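Local coordinates for protein 11S globulin (Wrightia tinctoria, PDB 5WXU) that binds the plant hormone auxin (indole-3-acetic acid) and probably serves as a storage protein of the seed, at the interface of chains A and B. Residues are numbered along the deposited sequence; one frame, centred on the assembly and turned at random. Chains: chain A/B, 11S globulin.

Contact 1: the interface of chains A and B. Residues chain A 42, 44-45, 389, 392; chain B 193-194, 198, 200.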
# COMPACT_ATOMS: atom_id res chain seq x y z
N GLY A 42 27.82 18.36 -13.09
CA GLY A 42 26.62 17.63 -13.28
C GLY A 42 25.58 18.65 -13.68
O GLY A 42 25.77 19.84 -13.46
N CYS A 44 22.86 19.53 -12.34
CA CYS A 44 22.37 20.33 -11.26
C CYS A 44 23.47 20.92 -10.38
O CYS A 44 23.19 21.48 -9.31
CB CYS A 44 21.45 19.52 -10.39
SG CYS A 44 19.77 19.36 -11.06
N ASP A 45 24.69 20.92 -10.88
CA ASP A 45 25.83 21.57 -10.17
C ASP A 45 25.91 23.04 -10.59
O ASP A 45 26.72 23.44 -11.40
CB ASP A 45 27.15 20.87 -10.45
CG ASP A 45 28.32 21.48 -9.63
OD1 ASP A 45 28.04 22.17 -8.65
OD2 ASP A 45 29.47 21.15 -9.96
N PRO A 389 17.33 24.55 -6.36
CA PRO A 389 17.46 23.12 -6.41
C PRO A 389 17.43 22.50 -5.01
O PRO A 389 17.76 23.13 -4.00
CB PRO A 389 18.82 22.89 -7.07
CG PRO A 389 19.11 24.21 -7.82
CD PRO A 389 18.52 25.23 -6.91
N TYR A 392 19.95 23.17 -1.72
CA TYR A 392 20.48 24.55 -1.65
C TYR A 392 19.81 25.31 -0.56
O TYR A 392 18.59 25.29 -0.41
CB TYR A 392 20.30 25.32 -2.99
CG TYR A 392 21.25 24.92 -4.15
CD1 TYR A 392 21.44 23.60 -4.53
CD2 TYR A 392 21.96 25.87 -4.85
CE1 TYR A 392 22.32 23.25 -5.58
CE2 TYR A 392 22.85 25.53 -5.89
CZ TYR A 392 23.02 24.22 -6.26
OH TYR A 392 23.89 23.91 -7.26
N LEU B 193 19.15 15.66 -7.94
CA LEU B 193 20.13 16.62 -8.47
C LEU B 193 20.80 16.00 -9.71
O LEU B 193 20.29 16.16 -10.79
CB LEU B 193 21.09 17.11 -7.43
CG LEU B 193 20.45 17.98 -6.35
CD1 LEU B 193 21.32 18.06 -5.11
CD2 LEU B 193 20.22 19.39 -6.90
N ASP B 194 21.93 15.33 -9.53
CA ASP B 194 22.59 14.61 -10.58
C ASP B 194 23.52 13.61 -9.85
O ASP B 194 23.57 13.56 -8.59
CB ASP B 194 23.36 15.58 -11.49
CG ASP B 194 24.35 16.47 -10.65
OD1 ASP B 194 25.16 15.94 -9.90
OD2 ASP B 194 24.24 17.71 -10.69
N ARG B 198 27.01 15.62 -2.91
CA ARG B 198 27.17 16.85 -2.17
C ARG B 198 27.27 16.59 -0.72
O ARG B 198 26.52 15.76 -0.14
CB ARG B 198 25.99 17.81 -2.35
CG ARG B 198 25.92 18.58 -3.64
CD ARG B 198 25.41 17.79 -4.78
NE ARG B 198 25.08 18.61 -5.96
CZ ARG B 198 24.95 18.08 -7.13
NH1 ARG B 198 25.11 16.78 -7.29
NH2 ARG B 198 24.69 18.82 -8.19
N TYR B 200 27.09 18.93 2.60
CA TYR B 200 26.74 20.26 3.05
C TYR B 200 26.90 20.25 4.55
O TYR B 200 26.13 19.67 5.25
CB TYR B 200 25.33 20.67 2.60
CG TYR B 200 25.26 21.07 1.09
CD1 TYR B 200 26.38 20.96 0.23
CD2 TYR B 200 24.14 21.60 0.56
CE1 TYR B 200 26.30 21.29 -1.12
CE2 TYR B 200 24.03 21.90 -0.80
CZ TYR B 200 25.10 21.78 -1.64
OH TYR B 200 25.01 22.18 -3.00
O HOH W 1 24.59 21.23 -6.27

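Contact 2: the interface of chains A and B. Residues chain A 348, 419, 425, 434; chain B 95, 116, 167, 202, 226.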
# COMPACT_ATOMS: atom_id res chain seq x y z
N TRP A 348 16.46 24.68 3.65
CA TRP A 348 16.66 24.00 2.36
C TRP A 348 15.53 22.97 2.14
O TRP A 348 14.85 22.54 3.09
CB TRP A 348 17.98 23.28 2.26
CG TRP A 348 18.15 22.09 3.24
CD1 TRP A 348 17.87 20.79 3.03
CD2 TRP A 348 18.70 22.16 4.53
NE1 TRP A 348 18.17 20.04 4.09
CE2 TRP A 348 18.76 20.85 5.02
CE3 TRP A 348 19.26 23.19 5.27
CZ2 TRP A 348 19.22 20.56 6.26
CZ3 TRP A 348 19.77 22.88 6.50
CH2 TRP A 348 19.73 21.59 7.01
N LEU A 419 16.69 26.46 9.51
CA LEU A 419 17.90 26.77 10.21
C LEU A 419 17.64 27.75 11.36
O LEU A 419 18.56 28.04 12.10
CB LEU A 419 18.93 27.39 9.26
CG LEU A 419 19.66 26.34 8.42
CD1 LEU A 419 20.34 26.97 7.23
CD2 LEU A 419 20.74 25.53 9.18
N VAL A 425 17.02 22.90 12.88
CA VAL A 425 18.02 21.89 13.08
C VAL A 425 18.99 22.32 14.19
O VAL A 425 19.52 21.48 14.93
CB VAL A 425 18.75 21.50 11.81
CG1 VAL A 425 17.80 20.86 10.86
CG2 VAL A 425 19.42 22.66 11.15
N TRP A 434 27.45 22.76 18.87
CA TRP A 434 27.60 24.06 18.24
C TRP A 434 28.74 24.91 18.91
O TRP A 434 29.47 25.57 18.19
CB TRP A 434 26.31 24.84 18.25
CG TRP A 434 25.18 24.13 17.56
CD1 TRP A 434 23.92 23.99 18.06
CD2 TRP A 434 25.14 23.63 16.22
NE1 TRP A 434 23.12 23.33 17.14
CE2 TRP A 434 23.85 23.13 16.01
CE3 TRP A 434 26.09 23.42 15.23
CZ2 TRP A 434 23.48 22.50 14.79
CZ3 TRP A 434 25.73 22.82 14.03
CH2 TRP A 434 24.41 22.40 13.82
N PRO B 95 28.27 18.42 11.85
CA PRO B 95 27.05 18.05 11.19
C PRO B 95 26.98 18.41 9.71
O PRO B 95 27.43 19.47 9.28
CB PRO B 95 26.01 18.83 11.95
CG PRO B 95 26.65 19.17 13.31
CD PRO B 95 28.02 19.40 12.92
N VAL B 116 18.83 14.40 12.67
CA VAL B 116 17.77 15.35 12.92
C VAL B 116 16.60 15.11 11.96
O VAL B 116 16.79 15.16 10.72
CB VAL B 116 18.25 16.80 12.79
CG1 VAL B 116 17.07 17.74 12.97
CG2 VAL B 116 19.34 17.07 13.84
N VAL B 167 20.22 16.05 8.43
CA VAL B 167 21.46 16.40 9.17
C VAL B 167 21.90 15.26 10.11
O VAL B 167 21.12 14.79 10.91
CB VAL B 167 21.26 17.69 9.96
CG1 VAL B 167 22.49 18.05 10.89
CG2 VAL B 167 20.97 18.88 9.06
N LEU B 202 27.22 22.18 8.36
CA LEU B 202 26.77 23.30 9.24
C LEU B 202 27.96 23.69 10.12
O LEU B 202 28.08 23.30 11.26
CB LEU B 202 25.60 22.93 10.07
CG LEU B 202 24.29 22.81 9.25
CD1 LEU B 202 24.26 21.75 8.19
CD2 LEU B 202 23.16 22.63 10.25
N PHE B 226 27.06 27.96 5.54
CA PHE B 226 26.90 29.31 6.03
C PHE B 226 27.83 30.28 5.31
O PHE B 226 27.52 31.45 5.26
CB PHE B 226 27.19 29.37 7.52
CG PHE B 226 26.25 28.54 8.37
CD1 PHE B 226 24.90 28.80 8.36
CD2 PHE B 226 26.72 27.47 9.14
CE1 PHE B 226 24.03 28.03 9.10
CE2 PHE B 226 25.85 26.69 9.87
CZ PHE B 226 24.50 27.01 9.89

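Contact 3: the interface of chains A and B. Residues chain A 429, 433-434, 437-438; chain B 94-95, 169, 202.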
# COMPACT_ATOMS: atom_id res chain seq x y z
N VAL A 429 20.19 19.76 17.73
CA VAL A 429 21.54 19.37 17.88
C VAL A 429 21.94 19.88 19.25
O VAL A 429 21.53 20.96 19.65
CB VAL A 429 22.38 19.97 16.75
CG1 VAL A 429 23.85 19.75 16.96
CG2 VAL A 429 22.03 19.26 15.46
N VAL A 433 27.66 20.68 20.65
CA VAL A 433 28.21 20.52 19.32
C VAL A 433 28.42 21.89 18.72
O VAL A 433 29.42 22.15 18.07
CB VAL A 433 27.25 19.63 18.46
CG1 VAL A 433 27.61 19.61 16.98
CG2 VAL A 433 27.11 18.25 19.09
N TRP A 434 27.45 22.76 18.87
CA TRP A 434 27.60 24.06 18.24
C TRP A 434 28.74 24.91 18.91
O TRP A 434 29.47 25.57 18.19
CB TRP A 434 26.31 24.84 18.25
CG TRP A 434 25.18 24.13 17.56
CD1 TRP A 434 23.92 23.99 18.06
CD2 TRP A 434 25.14 23.63 16.22
NE1 TRP A 434 23.12 23.33 17.14
CE2 TRP A 434 23.85 23.13 16.01
CE3 TRP A 434 26.09 23.42 15.23
CZ2 TRP A 434 23.48 22.50 14.79
CZ3 TRP A 434 25.73 22.82 14.03
CH2 TRP A 434 24.41 22.40 13.82
N VAL A 437 31.86 23.47 17.32
CA VAL A 437 32.02 23.65 15.90
C VAL A 437 32.20 25.14 15.55
O VAL A 437 32.97 25.46 14.69
CB VAL A 437 30.82 23.08 15.14
CG1 VAL A 437 30.86 23.47 13.67
CG2 VAL A 437 30.76 21.56 15.27
N PHE A 438 31.45 26.00 16.18
CA PHE A 438 31.44 27.40 15.79
C PHE A 438 32.38 28.21 16.73
O PHE A 438 32.64 29.37 16.44
CB PHE A 438 30.05 27.98 15.87
CG PHE A 438 28.99 27.31 14.99
CD1 PHE A 438 29.25 26.82 13.70
CD2 PHE A 438 27.71 27.22 15.47
CE1 PHE A 438 28.24 26.22 12.98
CE2 PHE A 438 26.70 26.59 14.75
CZ PHE A 438 26.98 26.09 13.51
N VAL B 94 31.59 17.33 12.17
CA VAL B 94 30.71 18.47 12.02
C VAL B 94 29.40 17.97 11.33
O VAL B 94 29.46 17.25 10.33
CB VAL B 94 31.38 19.54 11.19
CG1 VAL B 94 30.45 20.69 10.85
CG2 VAL B 94 32.62 20.11 11.92
N PRO B 95 28.27 18.42 11.85
CA PRO B 95 27.05 18.05 11.19
C PRO B 95 26.98 18.41 9.71
O PRO B 95 27.43 19.47 9.28
CB PRO B 95 26.01 18.83 11.95
CG PRO B 95 26.65 19.17 13.31
CD PRO B 95 28.02 19.40 12.92
N TRP B 169 25.56 13.84 12.53
CA TRP B 169 26.87 14.18 13.11
C TRP B 169 27.30 13.04 13.94
O TRP B 169 26.51 12.18 14.28
CB TRP B 169 26.83 15.48 13.94
CG TRP B 169 25.85 15.49 15.09
CD1 TRP B 169 24.52 15.92 15.05
CD2 TRP B 169 26.04 15.03 16.44
NE1 TRP B 169 23.90 15.75 16.25
CE2 TRP B 169 24.80 15.22 17.14
CE3 TRP B 169 27.13 14.48 17.14
CZ2 TRP B 169 24.61 14.84 18.44
CZ3 TRP B 169 26.93 14.19 18.45
CH2 TRP B 169 25.74 14.38 19.11
N LEU B 202 27.22 22.18 8.36
CA LEU B 202 26.77 23.30 9.24
C LEU B 202 27.96 23.69 10.12
O LEU B 202 28.08 23.30 11.26
CB LEU B 202 25.60 22.93 10.07
CG LEU B 202 24.29 22.81 9.25
CD1 LEU B 202 24.26 21.75 8.19
CD2 LEU B 202 23.16 22.63 10.25

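Contact 4: the interface of chains A and B. Residues chain A 343, 395-397; chain B 233, 236-237.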
# COMPACT_ATOMS: atom_id res chain seq x y z
N MET A 343 10.26 37.70 6.90
CA MET A 343 11.07 36.70 6.28
C MET A 343 10.45 35.32 6.47
O MET A 343 9.64 35.07 7.37
CB MET A 343 12.47 36.71 6.92
CG MET A 343 13.35 37.87 6.63
SD MET A 343 14.78 37.79 7.80
CE MET A 343 16.12 38.48 6.90
N LEU A 395 17.34 32.06 1.71
CA LEU A 395 16.75 33.03 2.63
C LEU A 395 15.93 33.99 1.82
O LEU A 395 16.36 34.34 0.74
CB LEU A 395 17.87 33.90 3.20
CG LEU A 395 18.77 33.40 4.27
CD1 LEU A 395 19.95 32.70 3.62
CD2 LEU A 395 19.10 34.64 5.15
N LYS A 396 14.82 34.43 2.37
CA LYS A 396 13.89 35.33 1.68
C LYS A 396 13.44 36.40 2.63
O LYS A 396 13.05 36.08 3.73
CB LYS A 396 12.63 34.58 1.23
CG LYS A 396 12.82 33.84 -0.07
CD LYS A 396 11.51 33.18 -0.47
CE LYS A 396 11.20 32.05 0.47
NZ LYS A 396 10.43 31.00 -0.26
N GLN A 397 13.41 37.66 2.14
CA GLN A 397 12.86 38.75 2.91
C GLN A 397 11.97 39.64 2.01
O GLN A 397 12.44 40.12 1.01
CB GLN A 397 14.00 39.57 3.54
CG GLN A 397 13.44 40.74 4.34
CD GLN A 397 14.41 41.47 5.26
OE1 GLN A 397 15.60 41.50 5.00
NE2 GLN A 397 13.89 42.08 6.34
N PHE B 233 22.45 39.34 6.79
CA PHE B 233 21.12 38.85 6.36
C PHE B 233 20.77 37.63 7.18
O PHE B 233 19.75 37.59 7.88
CB PHE B 233 21.19 38.58 4.86
CG PHE B 233 19.85 38.31 4.17
CD1 PHE B 233 18.66 38.74 4.68
CD2 PHE B 233 19.85 37.61 2.97
CE1 PHE B 233 17.47 38.48 3.99
CE2 PHE B 233 18.67 37.34 2.30
CZ PHE B 233 17.49 37.81 2.80
N ARG B 236 20.11 38.74 10.78
CA ARG B 236 18.79 39.30 11.04
C ARG B 236 17.73 38.21 11.11
O ARG B 236 16.83 38.24 11.95
CB ARG B 236 18.43 40.40 10.03
CG ARG B 236 19.03 41.75 10.50
CD ARG B 236 19.33 42.79 9.40
NE ARG B 236 18.27 42.87 8.38
CZ ARG B 236 18.42 42.63 7.05
NH1 ARG B 236 19.60 42.31 6.50
NH2 ARG B 236 17.35 42.75 6.26
N ALA B 237 17.89 37.22 10.23
CA ALA B 237 16.98 36.10 10.27
C ALA B 237 17.04 35.29 11.59
O ALA B 237 16.02 34.98 12.24
CB ALA B 237 17.23 35.25 9.03

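Contact 1: the interface of chains A and B
B:Asp194 meets the backbone of A:Cys44 with its carboxylate turned into the position between its own backbone N and carbonyl carbon (chi1 54°), while B:Arg198 bends at chi2 (78°) and folds back to take hold of that carboxylate. The carboxylate oxygen OD2 of B:Asp194 accepts a hydrogen bond of 2.8 Å from A:Cys44 N through its anti lone pair, though the bond is bent, with 141° at the hydrogen. B:Asp194 OD2 also accepts from B:Arg198 NH2 at 2.8 Å on the syn side, somewhat out of the carboxylate plane. B:Arg198 NH1 completes an end-on, two-nitrogen salt bridge to OD1 of B:Asp194, again at 2.8 Å, which should fix the rotation of the acid and leave OD2 trained on chain A. CB of B:Leu193 lies over one face of the guanidinium group, toward its rim, and the leucine methyl CD2 rests 3.7 Å from A:Cys44 CB. Next to this, SG of A:Cys44, which forms a disulfide with A:Cys77, approaches the carbonyl O of B:Leu193 at 3.3 Å. A water extends the contact: it bonds to B:Arg198 NE at 2.7 Å and to the phenol OH of A:Tyr392 at 2.9 Å, and the ring of this tyrosine is backed by A:Pro389 CG. In the fold, chain A contributes loops from two distant stretches of sequence, whereas chain B contributes a loop and the start of strand 198-201.

Contact 2: the interface of chains A and B
B:Leu202 pushes into a hydrophobic pocket of chain A, and its CB and its CD2 branch both meet that chain. Its CB lies 4.0 Å from CZ3 of A:Trp434, at the far end of the indole. From there CG leaves beside the backbone N, anti to the carbonyl carbon (chi1 -73°), and together with chi2 (63°) this carries the CD2 branch on into chain A. B:Leu202 CD2 touches CH2 of A:Trp434 at 3.8 Å and lies about as near to CG2 of A:Val425 and CD2 of A:Leu419, so three side chains gather round one tip. B:Pro95 supports the same end of the indole, with its CG 3.8 Å from A:Trp434 CZ3. On the other branch of A:Val425, CG1 meets CG1 of B:Val116 at 3.8 Å, the two valines crossing almost at right angles. Further along, CG2 of B:Val167 reaches the benzo end of A:Trp348, 3.6 Å from CH2, while B:Phe226 presents CZ and CE1 to the CD2 methyl of A:Leu419. Methyl groups and ring carbons thus interleave from both chains. The patch buries apolar surface between neighbouring subunits and so probably contributes to holding the storage hexamer together.

Contact 3: the interface of chains A and B
This is an apolar helix-on-sheet interface between two copies of the protein, in which A:Val433 and its neighbours pack on B:Pro95 and B:Trp169; it very likely stabilises the annular association of subunits from which the hexamer is built. A:Val433 uses both branches. CG1, placed anti to the backbone N (chi1 170°), meets CG of B:Pro95 at 3.8 Å, and CG2 diverges from it and lies over the face of the six-membered ring of B:Trp169, offset toward the rim and 4.0 Å from the centroid, a CH-pi contact. The pyrrole side of the same indole is approached by A:Val429, whose CG2 lies 4.1 Å from NE1 of B:Trp169 as the two side chains run antiparallel alongside one another. A:Val429 works inward too: its CG1 sits over the rim of the A:Trp434 ring and supports that indole within chain A. One turn of helix after A:Val433, A:Val437 sets CG1 4.0 Å from CG1 of B:Val94 and 3.7 Å from the carbonyl O of B:Leu202. The ring of A:Phe438 approaches this B:Leu202 oxygen as well, with CE1 3.4 Å away. In the fold, helix 431-438 of chain A lies against strands 91-98 and 168-172 of chain B and the loop carrying B:Leu202, and A:Val429 comes from the connection just ahead of that helix.

Contact 4: the interface of chains A and B
Helix 231-238 of chain B docks on strands 343-349 and 393-399 of chain A, with B:Phe233 as the group that enters between A:Leu395, A:Gln397 and A:Met343. The aromatic ring leaves the helix with CG anti to the backbone N (chi1 -169°), which carries it across to the strands. CD2 of A:Leu395 stands over the centre of one ring face, 3.8 Å from the centroid, in a CH-pi contact, and CB of the same leucine lies 3.6 Å from CE2 of B:Phe233. A:Gln397, two residues along the strand and on its same side, brings CB to 3.7 Å from CE1 of the B:Phe233 ring. Against the CD1 and CE1 side comes the terminal methyl of A:Met343, with CE just 3.2 Å from B:Phe233 CE1, a tight approach. The sulfur SD of A:Met343 rests 3.7 Å from CA of B:Ala237, against the helix backbone, with CB of the alanine beside it. B:Arg236 bends at chi3 (41°) and brings NH2 beside the side-chain amide of A:Gln397; its N-H is not directed at OE1, so the short separation modelled there is doubtful and counts as proximity of polar groups. Within the fold, B:Phe233, B:Arg236 and B:Ala237 occupy one side of their helix, and the chain A residues come from two strands of its C-terminal cupin region.

Contact 2 and contact 3 form one continuous apolar surface: their centres are about 7 Å apart, and A:Trp434, B:Pro95 and B:Leu202 belong to both. Contact 1 and contact 4 each lie about 17 Å from contact 2 and about 23 Å from one another, while contact 3 is about 22 Å from either. Strand 343-349 of chain A serves contacts 2 and 4. Contacts 1, 2 and 4 are thus spread as corners of a triangle, contact 1 polar and water-bridged, contact 4 mostly apolar. As the interface is not an exact two-fold, different surfaces of identical subunits meet, which suits assembly into a ring.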